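Local coordinates for beta-lactamase (Serratia marcescens, PDB 5GWA), which probably hydrolyses beta-lactam antibiotics to substituted beta-amino acids as a class A extended-spectrum enzyme, and is bound here by the inhibitor avibactam, at residues 165-168 and 169-173. Residues are numbered along the deposited sequence; the frame is centred on the assembly and turned at random.
Sequences DATV and QLLKK. With NA (sodium ion), chain K.
Gln169, Leu170, Leu171 and Lys172 each donate their backbone N-H to the carbonyl four residues back, on Asp165, Ala166, Thr167 and Val168, the pattern that defines an alpha-helix. Gln169 N to Asp165 O measures 3.0 Å. At the other end of the series, Lys172 N lies 2.9 Å from Val168 O.

Among the side chains, Gln169 runs back along the helix beside Asp165, its CG placed next to its own backbone N (chi1 -69°). This brings Gln169 CG to 3.2 Å from Asp165 O, while NE2 remains 3.7 Å from Asp165 OD2. Carboxylate and amide planes stand 88° apart, so the two groups are neighbours rather than a flat pair. The carboxylate instead serves a sodium ion through Asp165 OD1, at 2.7 Å; two waters and Glu39 O also bind the metal, and Thr163 OG1 hydrogen-bonds the same carboxylate oxygen.

Apolar contact comes from Thr167 CG2, 3.9 Å from Leu171 CD1 with the two side chains alongside each other, and more distantly from Val168 CG1, 4.4 Å from the same Leu171 CD1. Thr167 OG1 hydrogen-bonds Tyr249 OH.

Helix 164-175 lies between helix 49-63 and the five-stranded antiparallel sheet of the class A fold: Leu170 and Leu171 pack on Phe51 of helix 49-63, whereas Val168 meets Ala25 and Leu27 of strand 21-28 and Ala245 and Ala247 of strand 243-253.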
loop_
_atom_site.group_PDB
_atom_site.type_symbol
_atom_site.label_atom_id
_atom_site.label_comp_id
_atom_site.label_asym_id
_atom_site.label_seq_id
_atom_site.Cartn_x
_atom_site.Cartn_y
_atom_site.Cartn_z
ATOM N N ASP A 165 1.224 5.789 -27.807
ATOM C CA ASP A 165 0.293 6.392 -28.737
ATOM C C ASP A 165 -1.114 5.842 -28.598
ATOM O O ASP A 165 -2.055 6.622 -28.635
ATOM C CB ASP A 165 0.808 6.361 -30.181
ATOM C CG ASP A 165 1.160 4.977 -30.669
ATOM O OD1 ASP A 165 1.768 4.165 -29.952
ATOM O OD2 ASP A 165 0.852 4.686 -31.845
ATOM N N ALA A 166 -1.256 4.567 -28.244
ATOM C CA ALA A 166 -2.598 4.052 -27.929
ATOM C C ALA A 166 -3.203 4.894 -26.801
ATOM O O ALA A 166 -4.399 5.234 -26.815
ATOM C CB ALA A 166 -2.559 2.605 -27.542
ATOM N N THR A 167 -2.417 5.135 -25.761
ATOM C CA THR A 167 -2.944 5.843 -24.627
ATOM C C THR A 167 -3.485 7.204 -24.999
ATOM O O THR A 167 -4.588 7.567 -24.580
ATOM C CB THR A 167 -1.881 6.002 -23.538
ATOM O OG1 THR A 167 -1.279 4.731 -23.255
ATOM C CG2 THR A 167 -2.477 6.595 -22.303
ATOM N N VAL A 168 -2.710 7.994 -25.738
ATOM C CA VAL A 168 -3.177 9.332 -26.062
ATOM C C VAL A 168 -4.337 9.309 -27.088
ATOM O O VAL A 168 -5.211 10.172 -27.011
ATOM C CB VAL A 168 -2.078 10.300 -26.495
ATOM C CG1 VAL A 168 -1.098 10.578 -25.374
ATOM C CG2 VAL A 168 -1.379 9.825 -27.769
ATOM N N GLN A 169 -4.385 8.324 -27.975
ATOM C CA GLN A 169 -5.572 8.115 -28.826
ATOM C C GLN A 169 -6.812 7.932 -27.976
ATOM O O GLN A 169 -7.859 8.559 -28.226
ATOM C CB GLN A 169 -5.365 6.933 -29.754
ATOM C CG GLN A 169 -4.319 7.199 -30.826
ATOM C CD GLN A 169 -3.732 5.928 -31.407
ATOM O OE1 GLN A 169 -4.351 4.861 -31.354
ATOM N NE2 GLN A 169 -2.554 6.044 -32.009
ATOM N N LEU A 170 -6.689 7.075 -26.966
ATOM C CA LEU A 170 -7.802 6.856 -26.057
ATOM C C LEU A 170 -8.154 8.096 -25.272
ATOM O O LEU A 170 -9.355 8.370 -25.009
ATOM C CB LEU A 170 -7.499 5.667 -25.149
ATOM C CG LEU A 170 -8.577 5.248 -24.149
ATOM C CD1 LEU A 170 -9.755 4.663 -24.929
ATOM C CD2 LEU A 170 -8.079 4.202 -23.147
ATOM N N LEU A 171 -7.149 8.789 -24.727
ATOM C CA LEU A 171 -7.402 10.013 -23.969
ATOM C C LEU A 171 -8.119 11.076 -24.796
ATOM O O LEU A 171 -8.958 11.807 -24.270
ATOM C CB LEU A 171 -6.101 10.594 -23.418
ATOM C CG LEU A 171 -5.486 9.814 -22.266
ATOM C CD1 LEU A 171 -4.035 10.183 -22.116
ATOM C CD2 LEU A 171 -6.209 10.018 -20.944
ATOM N N LYS A 172 -7.798 11.152 -26.086
ATOM C CA LYS A 172 -8.439 12.117 -26.976
ATOM C C LYS A 172 -9.899 11.767 -27.297
ATOM O O LYS A 172 -10.766 12.648 -27.169
ATOM C CB LYS A 172 -7.615 12.259 -28.255
ATOM C CG LYS A 172 -8.213 13.201 -29.283
ATOM C CD LYS A 172 -7.232 13.445 -30.405
ATOM C CE LYS A 172 -7.771 14.415 -31.437
ATOM N NZ LYS A 172 -6.683 14.986 -32.275
ATOM N N LYS A 173 -10.180 10.490 -27.533
ATOM C CA LYS A 173 -11.562 9.990 -27.698
ATOM C C LYS A 173 -12.353 10.353 -26.458
ATOM O O LYS A 173 -13.468 10.886 -26.503
ATOM C CB LYS A 173 -11.571 8.483 -27.891
ATOM C CG LYS A 173 -11.027 8.028 -29.235
ATOM C CD LYS A 173 -11.310 6.555 -29.469
ATOM C CE LYS A 173 -10.725 6.080 -30.782
ATOM N NZ LYS A 173 -11.728 6.314 -31.864
HETATM NA NA NA K . 2.943 2.223 -31.477
HETATM O O HOH W 1 3.476 2.798 -34.099
HETATM O O HOH W 2 2.918 -0.152 -32.750
#